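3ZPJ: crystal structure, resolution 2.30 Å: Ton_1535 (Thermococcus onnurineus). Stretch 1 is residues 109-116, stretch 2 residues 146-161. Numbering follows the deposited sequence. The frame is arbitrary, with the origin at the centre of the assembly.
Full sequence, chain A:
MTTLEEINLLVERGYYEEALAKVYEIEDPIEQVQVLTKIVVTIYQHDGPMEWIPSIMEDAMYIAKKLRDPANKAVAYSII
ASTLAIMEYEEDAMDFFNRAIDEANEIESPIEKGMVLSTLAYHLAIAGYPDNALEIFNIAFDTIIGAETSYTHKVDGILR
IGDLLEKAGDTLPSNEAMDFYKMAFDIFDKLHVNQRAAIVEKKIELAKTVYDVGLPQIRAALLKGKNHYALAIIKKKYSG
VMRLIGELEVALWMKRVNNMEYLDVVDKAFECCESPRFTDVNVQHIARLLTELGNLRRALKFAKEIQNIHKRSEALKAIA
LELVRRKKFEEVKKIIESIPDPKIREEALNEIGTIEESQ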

# COMPACT_ATOMS: atom_id res chain seq x y z
N SER A 109 9.82 4.10 30.09
CA SER A 109 10.03 5.20 29.15
C SER A 109 8.88 5.27 28.15
O SER A 109 8.69 4.34 27.37
CB SER A 109 11.33 4.95 28.37
OG SER A 109 11.56 5.94 27.38
N PRO A 110 8.12 6.38 28.16
CA PRO A 110 7.03 6.50 27.16
C PRO A 110 7.56 6.58 25.74
O PRO A 110 6.91 6.10 24.81
CB PRO A 110 6.30 7.80 27.55
CG PRO A 110 7.14 8.45 28.61
CD PRO A 110 8.03 7.40 29.22
N ILE A 111 8.73 7.19 25.57
CA ILE A 111 9.34 7.19 24.25
C ILE A 111 9.74 5.76 23.90
O ILE A 111 9.55 5.34 22.77
CB ILE A 111 10.52 8.19 24.13
CG1 ILE A 111 10.02 9.62 24.35
CG2 ILE A 111 11.15 8.11 22.75
CD1 ILE A 111 11.09 10.66 24.17
N GLU A 112 10.26 5.00 24.86
CA GLU A 112 10.56 3.61 24.51
C GLU A 112 9.28 2.85 24.19
O GLU A 112 9.19 2.17 23.15
CB GLU A 112 11.37 2.90 25.60
CG GLU A 112 12.10 1.66 25.08
CD GLU A 112 12.86 0.91 26.17
OE1 GLU A 112 12.94 1.43 27.30
OE2 GLU A 112 13.38 -0.20 25.89
N LYS A 113 8.27 2.98 25.05
CA LYS A 113 6.98 2.35 24.80
C LYS A 113 6.46 2.64 23.40
O LYS A 113 6.04 1.72 22.68
CB LYS A 113 5.95 2.80 25.80
CG LYS A 113 4.65 2.02 25.78
CD LYS A 113 3.92 2.23 27.10
CE LYS A 113 2.48 1.73 27.05
NZ LYS A 113 1.87 1.70 28.41
N GLY A 114 6.50 3.91 23.01
CA GLY A 114 5.97 4.34 21.73
C GLY A 114 6.66 3.64 20.59
O GLY A 114 6.03 3.23 19.62
N MET A 115 7.98 3.49 20.72
CA MET A 115 8.81 2.89 19.68
C MET A 115 8.45 1.42 19.49
O MET A 115 8.27 0.94 18.36
CB MET A 115 10.28 3.00 20.08
CG MET A 115 10.81 4.42 20.12
SD MET A 115 11.07 5.07 18.47
CE MET A 115 12.73 5.68 18.71
N VAL A 116 8.36 0.72 20.61
CA VAL A 116 7.98 -0.68 20.60
C VAL A 116 6.58 -0.83 20.02
O VAL A 116 6.36 -1.70 19.19
CB VAL A 116 8.04 -1.27 22.02
CG1 VAL A 116 7.32 -2.60 22.08
CG2 VAL A 116 9.49 -1.42 22.47
N GLY A 146 2.26 12.52 24.29
CA GLY A 146 1.69 12.88 25.57
C GLY A 146 2.74 12.92 26.66
O GLY A 146 2.50 13.46 27.75
N ALA A 147 3.90 12.34 26.38
CA ALA A 147 4.97 12.22 27.36
C ALA A 147 5.50 13.58 27.78
O ALA A 147 5.38 14.56 27.04
CB ALA A 147 6.09 11.37 26.82
N GLU A 148 6.08 13.65 28.97
CA GLU A 148 6.50 14.92 29.52
C GLU A 148 8.01 15.11 29.46
O GLU A 148 8.62 15.56 30.43
CB GLU A 148 6.01 15.07 30.97
CG GLU A 148 5.81 16.52 31.40
CD GLU A 148 5.60 16.66 32.90
OE1 GLU A 148 5.56 15.63 33.60
OE2 GLU A 148 5.47 17.81 33.37
N THR A 149 8.61 14.75 28.34
CA THR A 149 9.99 15.11 28.08
C THR A 149 9.99 16.37 27.25
O THR A 149 8.93 16.97 27.02
CB THR A 149 10.75 14.02 27.34
OG1 THR A 149 10.11 12.76 27.55
CG2 THR A 149 12.19 13.94 27.84
N SER A 150 11.15 16.79 26.78
CA SER A 150 11.23 18.01 26.00
C SER A 150 11.04 17.72 24.51
O SER A 150 11.28 16.60 24.07
CB SER A 150 12.54 18.74 26.24
OG SER A 150 12.37 20.12 26.02
N TYR A 151 10.61 18.74 23.78
CA TYR A 151 10.29 18.67 22.35
C TYR A 151 11.23 17.72 21.59
O TYR A 151 10.79 16.75 20.97
CB TYR A 151 10.38 20.07 21.76
CG TYR A 151 9.74 20.29 20.41
CD1 TYR A 151 8.38 20.05 20.21
CD2 TYR A 151 10.48 20.80 19.36
CE1 TYR A 151 7.78 20.28 18.95
CE2 TYR A 151 9.90 21.04 18.11
CZ TYR A 151 8.55 20.78 17.91
OH TYR A 151 7.99 21.03 16.66
N THR A 152 12.53 17.99 21.70
CA THR A 152 13.55 17.30 20.90
C THR A 152 13.55 15.76 21.02
O THR A 152 13.82 15.06 20.03
CB THR A 152 14.96 17.92 21.16
OG1 THR A 152 15.52 17.43 22.39
CG2 THR A 152 14.88 19.45 21.22
N HIS A 153 13.23 15.24 22.20
CA HIS A 153 13.24 13.79 22.42
C HIS A 153 12.02 13.14 21.78
O HIS A 153 12.07 11.99 21.34
CB HIS A 153 13.28 13.48 23.92
CG HIS A 153 14.16 14.41 24.69
ND1 HIS A 153 13.66 15.50 25.39
CD2 HIS A 153 15.50 14.45 24.84
CE1 HIS A 153 14.67 16.15 25.95
NE2 HIS A 153 15.79 15.53 25.63
N LYS A 154 10.92 13.88 21.73
CA LYS A 154 9.72 13.38 21.08
C LYS A 154 9.92 13.33 19.58
O LYS A 154 9.36 12.46 18.92
CB LYS A 154 8.50 14.26 21.40
CG LYS A 154 8.17 14.42 22.90
CD LYS A 154 6.83 15.12 23.02
CE LYS A 154 6.47 15.52 24.40
NZ LYS A 154 5.13 16.21 24.39
N VAL A 155 10.72 14.24 19.05
CA VAL A 155 10.84 14.38 17.60
C VAL A 155 11.35 13.11 16.91
O VAL A 155 10.71 12.62 15.98
CB VAL A 155 11.68 15.61 17.18
CG1 VAL A 155 12.18 15.45 15.75
CG2 VAL A 155 10.83 16.87 17.30
N ASP A 156 12.47 12.57 17.36
CA ASP A 156 13.01 11.36 16.74
C ASP A 156 12.07 10.17 16.87
O ASP A 156 11.92 9.39 15.94
CB ASP A 156 14.39 11.03 17.27
CG ASP A 156 15.44 12.06 16.87
OD1 ASP A 156 15.07 13.11 16.30
OD2 ASP A 156 16.64 11.81 17.12
N GLY A 157 11.42 10.03 18.02
CA GLY A 157 10.46 8.96 18.22
C GLY A 157 9.32 9.02 17.21
O GLY A 157 8.99 8.02 16.58
N ILE A 158 8.74 10.20 17.05
CA ILE A 158 7.63 10.38 16.14
C ILE A 158 8.02 10.19 14.66
O ILE A 158 7.25 9.62 13.89
CB ILE A 158 6.95 11.73 16.39
CG1 ILE A 158 6.50 11.77 17.85
CG2 ILE A 158 5.74 11.91 15.50
CD1 ILE A 158 5.75 13.00 18.27
N LEU A 159 9.22 10.61 14.27
CA LEU A 159 9.68 10.41 12.88
C LEU A 159 9.84 8.92 12.61
O LEU A 159 9.60 8.45 11.48
CB LEU A 159 10.99 11.16 12.61
CG LEU A 159 10.86 12.68 12.54
CD1 LEU A 159 12.20 13.38 12.46
CD2 LEU A 159 9.99 13.07 11.35
N ARG A 160 10.23 8.17 13.63
CA ARG A 160 10.35 6.73 13.45
C ARG A 160 8.97 6.07 13.23
O ARG A 160 8.84 5.10 12.49
CB ARG A 160 11.11 6.11 14.61
CG ARG A 160 11.24 4.60 14.53
CD ARG A 160 12.22 4.18 13.46
NE ARG A 160 12.44 2.73 13.48
CZ ARG A 160 12.94 2.03 12.47
NH1 ARG A 160 13.29 2.64 11.35
NH2 ARG A 160 13.10 0.72 12.59
N ILE A 161 7.93 6.60 13.86
CA ILE A 161 6.57 6.12 13.60
C ILE A 161 6.22 6.42 12.14
O ILE A 161 5.70 5.56 11.45
CB ILE A 161 5.59 6.82 14.51
CG1 ILE A 161 5.94 6.49 15.97
CG2 ILE A 161 4.16 6.40 14.20
CD1 ILE A 161 4.86 6.96 16.93

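The two stretches meet as a pair of nearly parallel helices. The axes of helix 110-116 and helix 151-161 differ by 7° in their N-to-C directions and approach to 9.7 Å, and both helices run on beyond the residues described here. The contact buries 354 Å², summed over both sides, and no hydrogen bond crosses it, so van der Waals packing carries the pairing.

Ser 109 takes no part in the contact but sets the start of the first helix. It sits at the N-cap position with chi1 at 176° (t), and its OG accepts from Glu 112 N at 3.0 Å with an N-H...acceptor angle of 156°. This bond satisfies an amide in the first turn, where no preceding turn can supply a carbonyl. The regular helical pattern begins at once, with Lys 113 N donating to Ser 109 O at 2.7 Å.

Pro 110 opens the contact. Its CA lies 6.1 Å from the CA of Ala 147, and the CA-to-CB bonds of both residues point toward the opposite stretch. The pyrrolidine ring, in the C-gamma endo pucker, brings Pro 110 CG to 3.6 Å from Ala 147 CB, a close apolar contact between a rigid ring and a methyl group. Ala 147 belongs to the segment preceding the second helix, so the packing starts before that helix does.

Ile 111 is the centre of the interface, with 84 Å² covered by stretch 2, the largest share of any residue here. In its m, t rotamer the side chain extends so that CD1 reaches the first turn of the second helix and the loop just before it: Ile 111 CD1 lies 3.3 Å from His 153 O and 3.6 Å from His 153 CB in the helix, and 4.1 Å from Thr 149 OG1 in the loop. The contact with a carbonyl oxygen is one of van der Waals type, since a methyl group offers no conventional donor. His 153 ND1 lies 2.9 Å from Ser 150 O and 3.1 Å from Ser 150 N, so the ring is held back against the start of its own helix. Further along, the CA atoms of Ile 111 and Gly 157 are 6.4 Å apart. The absence of a side chain at Gly 157 matters here, because an ideal CB would fall a tight 3.5 Å from Ile 111 CG2.

Glu 112 and Lys 113 lie out of reach of stretch 2. One turn after Pro 110, Gly 114 comes back to the facing side; its N donates to Pro 110 O at 2.9 Å, and an ideal CB would point toward stretch 2, 4.9 Å from Ile 161 CD1.

Met 115 closes the contact. Its CA-to-CB bond points sideways, but the end of the side chain comes nearer, with chi1 and chi2 both m. The thioether sulfur then packs against the second helix: Met 115 SD is 3.9 Å from Gly 157 CA and 4.0 Å from Arg 160 CG, the latter an aliphatic part of the arginine chain. Val 116, although buried, does not reach stretch 2.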